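Local coordinates for protein TonB-dependent siderophore receptor (PDB 5NEC) that probably takes up ferric siderophores, and siderophore-drug conjugates, across the outer membrane of Pseudomonas aeruginosa as a TonB-dependent receptor, at residues Ala554-Thr559 with Asp582-Ser587; Tyr602-Ser607 with Pro637-Ser642; Arg52-Val57 with Glu128-Pro133; Pro78-Gly83 with Pro95-Phe100. All coordinates share one frame; numbering follows the deposited sequence.

Contact 1 (Ala554-Thr559 with Asp582-Ser587); sequences AAIFRT and DGVELS. With C8E ((hydroxyethyloxy)tri(ethyloxy)octane), chain D.
The Phe557 ring carries Gly583 on one face: Gly583 CA stands 3.4 Å above the ring plane, offset toward the rim, in a CH-pi contact made possible by the lack of a side chain on the glycine. CG of Phe557 sits between its backbone N and carbonyl carbon (chi1 60°), which swings the ring across the neighbouring strand instead of out from it. Glu585 OE2 approaches Phe557 CE2 at 3.7 Å, but the carboxylate has its main partner in Arg98, whose guanidinium also makes a cation-pi contact with Phe557. The second flat group, the guanidinium of Arg558, meets Asp582 at its edge. Arg558 NE donates to Asp582 OD1 at 2.8 Å, nearly straight and on the syn side, while NH2 adds a weak bond to OD2; the two planes lie only 22° apart. A detergent chain runs by, its C2 3.6 Å from Arg558 NH1 and its C8 3.8 Å from Ile556 CD1. Ile556 CG2 packs on Val584 CG2 at 4.1 Å. Paired backbone bonds at Ala555-Glu585 and Phe557-Gly583 hold the antiparallel register. Ile556, Val584 and the Arg558-Asp582 pair on the detergent side, with Phe557 and Glu585 facing the plug, mark the wall of an outer-membrane beta-barrel.

Contact 2 (Tyr602-Ser607 with Pro637-Ser642); sequences YSYLDS and PKNSFS
With CG anti to the backbone N (chi1 168°), Tyr602 leans its ring over the neighbouring strand, while Asn639, whose CG is anti to its carbonyl carbon (chi1 -67°), brings its amide oxygen up to the phenol. Tyr602 OH donates to Asn639 OD1 at 2.7 Å, 16° out of the carbonyl plane. The same oxygen lies at the edge of the next ring, 3.6 Å from Tyr604 CD1, so one amide sits between two tyrosines; Asn639 ND2 bonds to Asp663 on the following strand. Lys638 runs alongside Tyr604 and bends only at its last torsion, which leaves NZ 3.6 Å from Asp606 OD1 in a long salt bridge. On the opposite face, Ser603 CB lies 3.6 Å from Ser640 OG. A water joins the two serine hydroxyls and lies 2.6 Å from Pro637 O, to which it can donate, giving these buried polar atoms a common partner. Ser603 and Ser640 exchange two backbone bonds, and Leu605 N continues the pairing to Lys638 O at 2.8 Å, where the second strand is just beginning. Tyrosines on one face, with Ser640 on the other packing against Pro78 of the plug, belong to adjacent antiparallel staves of a TonB-dependent receptor barrel.

Contact 3 (Arg52-Val57 with Glu128-Pro133); sequences RSVTVV and EVSKGP
Strands 54-57 and 128-130 run antiparallel, their axes 4.7 Å apart at 162°, with Thr55 and Val129 exchanging two backbone bonds and Lys131 N reaching Ser53 O at 3.0 Å. Beyond the strand ends, the Arg52 chain bends at chi3 (-44°) and brings the edge of its guanidinium to the partner segment. Ser130 OG lies at that edge and takes a weak bond from Arg52 NH1 at 3.3 Å; Arg52 CD rests 3.4 Å from Pro133 O. Next along this face, Val54 CG2 approaches the same hydroxyl, and Val56 CG2 lies 4.0 Å from Glu128 CG, the two side chains pointing the same way. The Glu128 carboxylate is buried but well supplied, with Gln126, Ser38, Asn148 and the backbone N of Ala39 as partners. On the other face Lys131 slants across Thr55, its CE 3.8 Å from Thr55 OG1, and its CB packs 4.0 Å from Ser53 CB. Ser53 OG bonds to Glu538 of the barrel wall, while Thr55 packs on Phe599, also of the wall. This pair forms one margin of the mixed sheet at the core of the plug domain of TonB-dependent receptors.

Contact 4 (Pro78-Gly83 with Pro95-Phe100); sequences PGITFG and PFIRGF
Phe82 and Pro95 form the apolar centre. The phenyl ring slants across the pyrrolidine, and Phe82 CE1 comes within 3.6 Å of Pro95 CB; CG of Phe82 is anti to its carbonyl carbon (chi1 -70°), which lays the ring's CD1-CE1 side along the proline. Ile80 extends this face more loosely, its CG2 lying 4.3 Å from Pro95 CB and slightly farther from Ile97 CG1. Leu74 of helix 70-74 packs against both Ile80 and Phe82. On the reverse face, the Phe96 ring turns its edge to the opposite backbone: Thr81 O lies in the ring plane, and Gly83 N is 3.8 Å from Phe96 CE1. The two strands make a beta hairpin within the plug domain, splayed to 142° between the strand axes, and a type I' turn from Ile97 to Phe100 leads on to the next short strand. Thr81 and Phe96 are the hydrogen-bonded pair. Phe96 N donates to Thr81 O at 2.7 Å, whereas the return bond from Thr81 N to Phe96 O is longer, 3.3 Å. Thr81 OG1 passes 3.7 Å from Phe96 CB and bonds to the backbone oxygen of Asn635. Farther out, on the turn, Arg98 points away from strand 80-83 and sends its guanidinium to Glu585 and Glu538 of the barrel wall.

Along the chain contact 3 encloses contact 4, both in the plug, and contacts 1 and 2 follow in the barrel. Contacts 1 and 2 have centres 9 Å apart, on four barrel strands of which 579-589 and 596-609 are neighbours; Phe557 CZ packs 3.6 Å from Leu605 CD2. The plug contacts have centres 13 Å apart, lie in separate sheets and meet where Val129 packs on Ile80. Arg98 links contact 4 to contact 1 across the plug-barrel interface. Contact 4 also touches contact 2, through Gly79 and Ser640, while contacts 2 and 3 do not touch. The plug is thus packed against this part of the barrel wall, as in other TonB-dependent receptors.

Contact 1 (Ala554-Thr559 with Asp582-Ser587)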
loop_
_atom_site.group_PDB
_atom_site.type_symbol
_atom_site.label_atom_id
_atom_site.label_comp_id
_atom_site.label_asym_id
_atom_site.label_seq_id
_atom_site.Cartn_x
_atom_site.Cartn_y
_atom_site.Cartn_z
ATOM N N ALA A 554 -11.890 18.432 6.397
ATOM C CA ALA A 554 -10.912 19.394 5.909
ATOM C C ALA A 554 -9.785 19.452 6.914
ATOM O O ALA A 554 -10.051 19.472 8.107
ATOM C CB ALA A 554 -11.547 20.764 5.727
ATOM N N ALA A 555 -8.536 19.439 6.448
ATOM C CA ALA A 555 -7.376 19.568 7.339
ATOM C C ALA A 555 -6.271 20.414 6.709
ATOM O O ALA A 555 -6.127 20.465 5.499
ATOM C CB ALA A 555 -6.843 18.188 7.756
ATOM N N ILE A 556 -5.516 21.104 7.551
ATOM C CA ILE A 556 -4.262 21.734 7.158
ATOM C C ILE A 556 -3.225 21.196 8.103
ATOM O O ILE A 556 -3.540 20.922 9.250
ATOM C CB ILE A 556 -4.305 23.284 7.228
ATOM C CG1 ILE A 556 -4.558 23.801 8.646
ATOM C CG2 ILE A 556 -5.382 23.813 6.300
ATOM C CD1 ILE A 556 -4.269 25.274 8.805
ATOM N N PHE A 557 -1.997 21.031 7.634
ATOM C CA PHE A 557 -0.952 20.475 8.485
ATOM C C PHE A 557 0.415 20.960 8.053
ATOM O O PHE A 557 0.606 21.370 6.908
ATOM C CB PHE A 557 -0.992 18.933 8.447
ATOM C CG PHE A 557 -0.782 18.388 7.084
ATOM C CD1 PHE A 557 0.498 18.116 6.629
ATOM C CD2 PHE A 557 -1.856 18.247 6.226
ATOM C CE1 PHE A 557 0.705 17.672 5.339
ATOM C CE2 PHE A 557 -1.671 17.791 4.936
ATOM C CZ PHE A 557 -0.387 17.491 4.491
ATOM N N ARG A 558 1.352 20.889 8.992
ATOM C CA ARG A 558 2.758 21.118 8.718
ATOM C C ARG A 558 3.557 19.983 9.334
ATOM O O ARG A 558 3.383 19.677 10.513
ATOM C CB ARG A 558 3.227 22.449 9.313
ATOM C CG ARG A 558 4.746 22.536 9.449
ATOM C CD ARG A 558 5.233 23.933 9.749
ATOM N NE ARG A 558 5.034 24.834 8.624
ATOM C CZ ARG A 558 5.379 26.118 8.622
ATOM N NH1 ARG A 558 5.959 26.668 9.705
ATOM N NH2 ARG A 558 5.142 26.860 7.535
ATOM N N THR A 559 4.451 19.408 8.541
ATOM C CA THR A 559 5.446 18.469 9.038
ATOM C C THR A 559 6.852 19.063 8.867
ATOM O O THR A 559 7.191 19.539 7.787
ATOM C CB THR A 559 5.344 17.134 8.283
ATOM O OG1 THR A 559 4.017 16.623 8.416
ATOM C CG2 THR A 559 6.334 16.119 8.833
ATOM N N ASP A 582 4.008 21.298 3.988
ATOM C CA ASP A 582 2.757 21.964 4.361
ATOM C C ASP A 582 1.682 21.450 3.419
ATOM O O ASP A 582 1.935 21.272 2.220
ATOM C CB ASP A 582 2.865 23.487 4.218
ATOM C CG ASP A 582 3.930 24.100 5.129
ATOM O OD1 ASP A 582 4.191 23.562 6.232
ATOM O OD2 ASP A 582 4.521 25.130 4.744
ATOM N N GLY A 583 0.481 21.211 3.945
ATOM C CA GLY A 583 -0.582 20.702 3.110
ATOM C C GLY A 583 -2.008 20.923 3.542
ATOM O O GLY A 583 -2.285 21.371 4.651
ATOM N N VAL A 584 -2.904 20.595 2.611
ATOM C CA VAL A 584 -4.341 20.695 2.781
ATOM C C VAL A 584 -4.975 19.421 2.256
ATOM O O VAL A 584 -4.623 18.956 1.173
ATOM C CB VAL A 584 -4.929 21.885 1.993
ATOM C CG1 VAL A 584 -6.448 21.935 2.148
ATOM C CG2 VAL A 584 -4.271 23.203 2.419
ATOM N N GLU A 585 -5.919 18.878 3.021
ATOM C CA GLU A 585 -6.631 17.652 2.671
ATOM C C GLU A 585 -8.131 17.889 2.832
ATOM O O GLU A 585 -8.562 18.409 3.848
ATOM C CB GLU A 585 -6.143 16.490 3.552
ATOM C CG GLU A 585 -4.892 15.805 2.983
ATOM C CD GLU A 585 -4.034 15.025 3.996
ATOM O OE1 GLU A 585 -4.414 14.871 5.179
ATOM O OE2 GLU A 585 -2.931 14.566 3.598
ATOM N N LEU A 586 -8.903 17.506 1.817
ATOM C CA LEU A 586 -10.363 17.541 1.843
ATOM C C LEU A 586 -10.893 16.148 1.541
ATOM O O LEU A 586 -10.382 15.508 0.637
ATOM C CB LEU A 586 -10.883 18.519 0.769
ATOM C CG LEU A 586 -10.321 19.945 0.762
ATOM C CD1 LEU A 586 -10.905 20.721 -0.419
ATOM C CD2 LEU A 586 -10.596 20.636 2.085
ATOM N N SER A 587 -11.912 15.685 2.270
ATOM C CA SER A 587 -12.581 14.396 1.986
ATOM C C SER A 587 -14.101 14.485 2.008
ATOM O O SER A 587 -14.684 15.280 2.736
ATOM C CB SER A 587 -12.200 13.318 3.006
ATOM O OG SER A 587 -10.842 13.397 3.361
HETATM C C1 C8E D . 7.010 26.418 13.409
HETATM C C2 C8E D . 5.639 27.056 13.312
HETATM C C3 C8E D . 4.521 26.016 13.216
HETATM C C4 C8E D . 3.300 26.524 12.442
HETATM C C5 C8E D . 2.070 25.633 12.653
HETATM C C6 C8E D . 1.040 25.712 11.515
HETATM C C7 C8E D . -0.265 24.994 11.880
HETATM C C8 C8E D . -1.025 24.466 10.673
#

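Contact 2 (Tyr602-Ser607 with Pro637-Ser642)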
loop_
_atom_site.group_PDB
_atom_site.type_symbol
_atom_site.label_atom_id
_atom_site.label_comp_id
_atom_site.label_asym_id
_atom_site.label_seq_id
_atom_site.Cartn_x
_atom_site.Cartn_y
_atom_site.Cartn_z
ATOM N N TYR A 602 -9.198 15.540 -1.941
ATOM C CA TYR A 602 -8.236 16.420 -2.602
ATOM C C TYR A 602 -7.035 16.539 -1.680
ATOM O O TYR A 602 -7.198 16.561 -0.468
ATOM C CB TYR A 602 -8.834 17.810 -2.916
ATOM C CG TYR A 602 -7.774 18.831 -3.328
ATOM C CD1 TYR A 602 -7.215 18.826 -4.613
ATOM C CD2 TYR A 602 -7.279 19.761 -2.409
ATOM C CE1 TYR A 602 -6.211 19.734 -4.968
ATOM C CE2 TYR A 602 -6.287 20.669 -2.758
ATOM C CZ TYR A 602 -5.759 20.655 -4.031
ATOM O OH TYR A 602 -4.774 21.557 -4.335
ATOM N N SER A 603 -5.838 16.614 -2.260
ATOM C CA SER A 603 -4.603 16.713 -1.500
ATOM C C SER A 603 -3.693 17.764 -2.128
ATOM O O SER A 603 -3.451 17.737 -3.332
ATOM C CB SER A 603 -3.911 15.343 -1.452
ATOM O OG SER A 603 -2.568 15.431 -0.981
ATOM N N TYR A 604 -3.231 18.698 -1.300
ATOM C CA TYR A 604 -2.245 19.688 -1.669
ATOM C C TYR A 604 -1.034 19.479 -0.770
ATOM O O TYR A 604 -1.156 19.507 0.450
ATOM C CB TYR A 604 -2.797 21.110 -1.493
ATOM C CG TYR A 604 -1.772 22.205 -1.718
ATOM C CD1 TYR A 604 -1.443 22.628 -3.005
ATOM C CD2 TYR A 604 -1.119 22.809 -0.632
ATOM C CE1 TYR A 604 -0.493 23.629 -3.207
ATOM C CE2 TYR A 604 -0.171 23.810 -0.821
ATOM C CZ TYR A 604 0.122 24.225 -2.112
ATOM O OH TYR A 604 1.059 25.202 -2.312
ATOM N N LEU A 605 0.130 19.267 -1.373
ATOM C CA LEU A 605 1.360 19.013 -0.645
ATOM C C LEU A 605 2.414 19.967 -1.169
ATOM O O LEU A 605 2.887 19.828 -2.294
ATOM C CB LEU A 605 1.794 17.563 -0.858
ATOM C CG LEU A 605 0.811 16.506 -0.340
ATOM C CD1 LEU A 605 1.209 15.111 -0.791
ATOM C CD2 LEU A 605 0.723 16.558 1.176
ATOM N N ASP A 606 2.732 20.974 -0.366
ATOM C CA ASP A 606 3.819 21.893 -0.664
ATOM C C ASP A 606 5.002 21.393 0.133
ATOM O O ASP A 606 5.033 21.559 1.346
ATOM C CB ASP A 606 3.439 23.316 -0.252
ATOM C CG ASP A 606 4.574 24.293 -0.393
ATOM O OD1 ASP A 606 5.396 24.144 -1.314
ATOM O OD2 ASP A 606 4.641 25.229 0.422
ATOM N N SER A 607 5.963 20.774 -0.543
ATOM C CA SER A 607 7.117 20.174 0.117
ATOM C C SER A 607 8.419 20.842 -0.288
ATOM O O SER A 607 8.521 21.396 -1.367
ATOM C CB SER A 607 7.162 18.678 -0.180
ATOM O OG SER A 607 7.581 18.411 -1.507
ATOM N N PRO A 637 3.275 14.383 -5.201
ATOM C CA PRO A 637 2.557 15.268 -6.121
ATOM C C PRO A 637 1.990 16.449 -5.362
ATOM O O PRO A 637 1.426 16.287 -4.282
ATOM C CB PRO A 637 1.425 14.388 -6.664
ATOM C CG PRO A 637 1.219 13.338 -5.621
ATOM C CD PRO A 637 2.564 13.112 -4.989
ATOM N N LYS A 638 2.165 17.629 -5.927
ATOM C CA LYS A 638 1.741 18.859 -5.292
ATOM C C LYS A 638 0.220 18.883 -5.174
ATOM O O LYS A 638 -0.298 19.235 -4.134
ATOM C CB LYS A 638 2.259 20.055 -6.097
ATOM C CG LYS A 638 2.199 21.381 -5.380
ATOM C CD LYS A 638 2.862 22.441 -6.236
ATOM C CE LYS A 638 2.752 23.816 -5.597
ATOM N NZ LYS A 638 3.625 23.918 -4.396
ATOM N N ASN A 639 -0.461 18.503 -6.252
ATOM C CA ASN A 639 -1.915 18.383 -6.338
ATOM C C ASN A 639 -2.350 16.954 -6.708
ATOM O O ASN A 639 -1.797 16.343 -7.623
ATOM C CB ASN A 639 -2.426 19.313 -7.433
ATOM C CG ASN A 639 -2.238 20.778 -7.090
ATOM O OD1 ASN A 639 -2.765 21.261 -6.090
ATOM N ND2 ASN A 639 -1.493 21.489 -7.909
ATOM N N SER A 640 -3.351 16.420 -6.016
ATOM C CA SER A 640 -4.013 15.204 -6.495
ATOM C C SER A 640 -5.471 15.200 -6.096
ATOM O O SER A 640 -5.860 15.805 -5.097
ATOM C CB SER A 640 -3.283 13.929 -6.014
ATOM O OG SER A 640 -2.886 14.023 -4.652
ATOM N N PHE A 641 -6.276 14.546 -6.914
ATOM C CA PHE A 641 -7.717 14.537 -6.749
ATOM C C PHE A 641 -8.227 13.151 -7.145
ATOM O O PHE A 641 -7.872 12.630 -8.212
ATOM C CB PHE A 641 -8.342 15.660 -7.621
ATOM C CG PHE A 641 -9.858 15.627 -7.697
ATOM C CD1 PHE A 641 -10.513 14.800 -8.613
ATOM C CD2 PHE A 641 -10.634 16.429 -6.854
ATOM C CE1 PHE A 641 -11.899 14.770 -8.682
ATOM C CE2 PHE A 641 -12.029 16.400 -6.923
ATOM C CZ PHE A 641 -12.662 15.568 -7.840
ATOM N N SER A 642 -9.047 12.558 -6.283
ATOM C CA SER A 642 -9.692 11.279 -6.551
ATOM C C SER A 642 -11.181 11.427 -6.276
ATOM O O SER A 642 -11.569 11.918 -5.213
ATOM C CB SER A 642 -9.111 10.185 -5.643
ATOM O OG SER A 642 -7.718 9.969 -5.878
HETATM O O HOH W 1 -0.992 15.957 -3.250
#

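Contact 3 (Arg52-Val57 with Glu128-Pro133)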
loop_
_atom_site.group_PDB
_atom_site.type_symbol
_atom_site.label_atom_id
_atom_site.label_comp_id
_atom_site.label_asym_id
_atom_site.label_seq_id
_atom_site.Cartn_x
_atom_site.Cartn_y
_atom_site.Cartn_z
ATOM N N ARG A 52 -7.213 13.444 13.948
ATOM C CA ARG A 52 -6.199 13.063 12.959
ATOM C C ARG A 52 -6.891 12.812 11.616
ATOM O O ARG A 52 -8.068 12.445 11.570
ATOM C CB ARG A 52 -5.459 11.789 13.402
ATOM C CG ARG A 52 -4.637 11.951 14.691
ATOM C CD ARG A 52 -3.863 10.707 15.130
ATOM N NE ARG A 52 -4.694 9.510 15.024
ATOM C CZ ARG A 52 -4.713 8.672 13.982
ATOM N NH1 ARG A 52 -3.913 8.840 12.908
ATOM N NH2 ARG A 52 -5.554 7.639 14.009
ATOM N N SER A 53 -6.156 12.998 10.523
ATOM C CA SER A 53 -6.670 12.645 9.200
ATOM C C SER A 53 -6.630 11.127 8.999
ATOM O O SER A 53 -5.554 10.535 8.930
ATOM C CB SER A 53 -5.865 13.348 8.114
ATOM O OG SER A 53 -6.054 14.743 8.216
ATOM N N VAL A 54 -7.806 10.503 8.917
ATOM C CA VAL A 54 -7.919 9.067 8.677
ATOM C C VAL A 54 -8.931 8.840 7.571
ATOM O O VAL A 54 -10.038 9.353 7.649
ATOM C CB VAL A 54 -8.383 8.313 9.934
ATOM C CG1 VAL A 54 -8.562 6.821 9.630
ATOM C CG2 VAL A 54 -7.396 8.531 11.080
ATOM N N THR A 55 -8.553 8.076 6.553
ATOM C CA THR A 55 -9.476 7.670 5.491
ATOM C C THR A 55 -9.542 6.152 5.430
ATOM O O THR A 55 -8.515 5.481 5.303
ATOM C CB THR A 55 -9.044 8.202 4.107
ATOM O OG1 THR A 55 -8.888 9.624 4.164
ATOM C CG2 THR A 55 -10.056 7.825 3.015
ATOM N N VAL A 56 -10.751 5.611 5.519
ATOM C CA VAL A 56 -10.957 4.183 5.377
ATOM C C VAL A 56 -11.496 3.889 3.971
ATOM O O VAL A 56 -12.473 4.481 3.546
ATOM C CB VAL A 56 -11.883 3.648 6.483
ATOM C CG1 VAL A 56 -12.126 2.148 6.299
ATOM C CG2 VAL A 56 -11.274 3.956 7.854
ATOM N N VAL A 57 -10.811 3.018 3.230
ATOM C CA VAL A 57 -11.338 2.513 1.969
ATOM C C VAL A 57 -12.169 1.292 2.326
ATOM O O VAL A 57 -11.603 0.251 2.679
ATOM C CB VAL A 57 -10.246 2.129 0.957
ATOM C CG1 VAL A 57 -10.882 1.715 -0.378
ATOM C CG2 VAL A 57 -9.283 3.291 0.772
ATOM N N GLU A 128 -7.235 1.081 6.081
ATOM C CA GLU A 128 -7.258 2.281 6.923
ATOM C C GLU A 128 -5.975 3.099 6.727
ATOM O O GLU A 128 -4.883 2.626 7.034
ATOM C CB GLU A 128 -7.443 1.878 8.388
ATOM C CG GLU A 128 -8.684 1.011 8.608
ATOM C CD GLU A 128 -8.926 0.609 10.057
ATOM O OE1 GLU A 128 -8.033 0.805 10.910
ATOM O OE2 GLU A 128 -10.027 0.074 10.335
ATOM N N VAL A 129 -6.121 4.318 6.201
ATOM C CA VAL A 129 -4.998 5.212 5.907
ATOM C C VAL A 129 -4.907 6.313 6.960
ATOM O O VAL A 129 -5.736 7.196 6.989
ATOM C CB VAL A 129 -5.155 5.865 4.507
ATOM C CG1 VAL A 129 -3.872 6.583 4.081
ATOM C CG2 VAL A 129 -5.530 4.812 3.470
ATOM N N SER A 130 -3.894 6.250 7.818
ATOM C CA SER A 130 -3.551 7.355 8.728
ATOM C C SER A 130 -2.541 8.267 8.059
ATOM O O SER A 130 -1.441 7.836 7.736
ATOM C CB SER A 130 -2.939 6.814 10.013
ATOM O OG SER A 130 -3.961 6.298 10.829
ATOM N N LYS A 131 -2.898 9.530 7.870
ATOM C CA LYS A 131 -2.051 10.443 7.091
ATOM C C LYS A 131 -0.974 11.145 7.918
ATOM O O LYS A 131 0.088 11.437 7.404
ATOM C CB LYS A 131 -2.912 11.424 6.302
ATOM C CG LYS A 131 -3.947 10.704 5.443
ATOM C CD LYS A 131 -4.016 11.226 4.021
ATOM C CE LYS A 131 -5.390 10.975 3.406
ATOM N NZ LYS A 131 -5.516 11.669 2.089
ATOM N N GLY A 132 -1.229 11.392 9.192
ATOM C CA GLY A 132 -0.196 11.874 10.101
ATOM C C GLY A 132 0.146 10.757 11.060
ATOM O O GLY A 132 -0.402 9.658 10.948
ATOM N N PRO A 133 1.040 11.030 12.028
ATOM C CA PRO A 133 1.478 9.970 12.948
ATOM C C PRO A 133 0.390 9.490 13.917
ATOM O O PRO A 133 -0.633 10.176 14.115
ATOM C CB PRO A 133 2.636 10.620 13.706
ATOM C CG PRO A 133 2.321 12.078 13.661
ATOM C CD PRO A 133 1.689 12.325 12.325
#

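Contact 4 (Pro78-Gly83 with Pro95-Phe100)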
loop_
_atom_site.group_PDB
_atom_site.type_symbol
_atom_site.label_atom_id
_atom_site.label_comp_id
_atom_site.label_asym_id
_atom_site.label_seq_id
_atom_site.Cartn_x
_atom_site.Cartn_y
_atom_site.Cartn_z
ATOM N N PRO A 78 -6.176 10.280 -2.534
ATOM C CA PRO A 78 -5.173 11.104 -3.220
ATOM C C PRO A 78 -3.946 11.373 -2.379
ATOM O O PRO A 78 -4.020 11.383 -1.154
ATOM C CB PRO A 78 -5.925 12.413 -3.470
ATOM C CG PRO A 78 -6.852 12.516 -2.292
ATOM C CD PRO A 78 -7.283 11.103 -1.994
ATOM N N GLY A 79 -2.817 11.586 -3.044
ATOM C CA GLY A 79 -1.541 11.885 -2.360
ATOM C C GLY A 79 -0.728 10.691 -1.851
ATOM O O GLY A 79 0.252 10.873 -1.124
ATOM N N ILE A 80 -1.141 9.480 -2.199
ATOM C CA ILE A 80 -0.394 8.272 -1.854
ATOM C C ILE A 80 0.239 7.824 -3.155
ATOM O O ILE A 80 -0.469 7.417 -4.069
ATOM C CB ILE A 80 -1.301 7.154 -1.277
ATOM C CG1 ILE A 80 -2.085 7.688 -0.075
ATOM C CG2 ILE A 80 -0.474 5.934 -0.873
ATOM C CD1 ILE A 80 -2.844 6.621 0.659
ATOM N N THR A 81 1.555 7.944 -3.253
ATOM C CA THR A 81 2.281 7.479 -4.425
ATOM C C THR A 81 3.209 6.338 -4.040
ATOM O O THR A 81 3.623 6.208 -2.899
ATOM C CB THR A 81 3.105 8.609 -5.062
ATOM O OG1 THR A 81 4.211 8.934 -4.207
ATOM C CG2 THR A 81 2.242 9.823 -5.259
ATOM N N PHE A 82 3.526 5.520 -5.023
ATOM C CA PHE A 82 4.428 4.410 -4.839
ATOM C C PHE A 82 5.722 4.693 -5.566
ATOM O O PHE A 82 5.715 5.282 -6.636
ATOM C CB PHE A 82 3.737 3.146 -5.304
ATOM C CG PHE A 82 2.617 2.743 -4.401
ATOM C CD1 PHE A 82 2.866 1.906 -3.315
ATOM C CD2 PHE A 82 1.340 3.233 -4.594
ATOM C CE1 PHE A 82 1.840 1.530 -2.465
ATOM C CE2 PHE A 82 0.318 2.885 -3.733
ATOM C CZ PHE A 82 0.566 2.026 -2.670
ATOM N N GLY A 83 6.831 4.346 -4.930
ATOM C CA GLY A 83 8.140 4.435 -5.549
ATOM C C GLY A 83 9.008 3.257 -5.136
ATOM O O GLY A 83 8.506 2.134 -4.956
ATOM N N PRO A 95 4.776 2.626 -0.311
ATOM C CA PRO A 95 3.954 3.842 -0.333
ATOM C C PRO A 95 4.628 5.089 0.263
ATOM O O PRO A 95 5.403 4.979 1.205
ATOM C CB PRO A 95 2.728 3.458 0.497
ATOM C CG PRO A 95 3.192 2.370 1.372
ATOM C CD PRO A 95 4.256 1.627 0.626
ATOM N N PHE A 96 4.328 6.250 -0.312
ATOM C CA PHE A 96 4.735 7.557 0.214
ATOM C C PHE A 96 3.479 8.325 0.610
ATOM O O PHE A 96 2.552 8.443 -0.184
ATOM C CB PHE A 96 5.512 8.366 -0.831
ATOM C CG PHE A 96 6.910 7.877 -1.073
ATOM C CD1 PHE A 96 7.138 6.723 -1.837
ATOM C CD2 PHE A 96 8.002 8.574 -0.565
ATOM C CE1 PHE A 96 8.438 6.283 -2.087
ATOM C CE2 PHE A 96 9.302 8.126 -0.786
ATOM C CZ PHE A 96 9.521 6.987 -1.559
ATOM N N ILE A 97 3.446 8.839 1.833
ATOM C CA ILE A 97 2.255 9.483 2.376
ATOM C C ILE A 97 2.680 10.859 2.881
ATOM O O ILE A 97 3.632 10.955 3.663
ATOM C CB ILE A 97 1.631 8.634 3.515
ATOM C CG1 ILE A 97 1.248 7.237 2.992
ATOM C CG2 ILE A 97 0.425 9.352 4.139
ATOM C CD1 ILE A 97 0.946 6.217 4.074
ATOM N N ARG A 98 1.998 11.911 2.417
ATOM C CA ARG A 98 2.396 13.300 2.681
ATOM C C ARG A 98 3.886 13.525 2.428
ATOM O O ARG A 98 4.588 14.173 3.229
ATOM C CB ARG A 98 2.035 13.722 4.098
ATOM C CG ARG A 98 0.546 13.815 4.342
ATOM C CD ARG A 98 0.306 14.255 5.773
ATOM N NE ARG A 98 -1.098 14.521 6.058
ATOM C CZ ARG A 98 -1.575 14.823 7.268
ATOM N NH1 ARG A 98 -0.767 14.898 8.326
ATOM N NH2 ARG A 98 -2.878 15.052 7.420
ATOM N N GLY A 99 4.342 12.942 1.317
ATOM C CA GLY A 99 5.708 13.041 0.857
ATOM C C GLY A 99 6.766 12.377 1.692
ATOM O O GLY A 99 7.933 12.762 1.615
ATOM N N PHE A 100 6.371 11.363 2.460
ATOM C CA PHE A 100 7.304 10.636 3.317
ATOM C C PHE A 100 7.145 9.122 3.159
ATOM O O PHE A 100 6.040 8.597 3.039
ATOM C CB PHE A 100 7.141 11.062 4.775
ATOM C CG PHE A 100 7.578 12.492 5.054
ATOM C CD1 PHE A 100 8.910 12.874 4.897
ATOM C CD2 PHE A 100 6.657 13.458 5.505
ATOM C CE1 PHE A 100 9.316 14.183 5.161
ATOM C CE2 PHE A 100 7.058 14.761 5.774
ATOM C CZ PHE A 100 8.389 15.125 5.595
#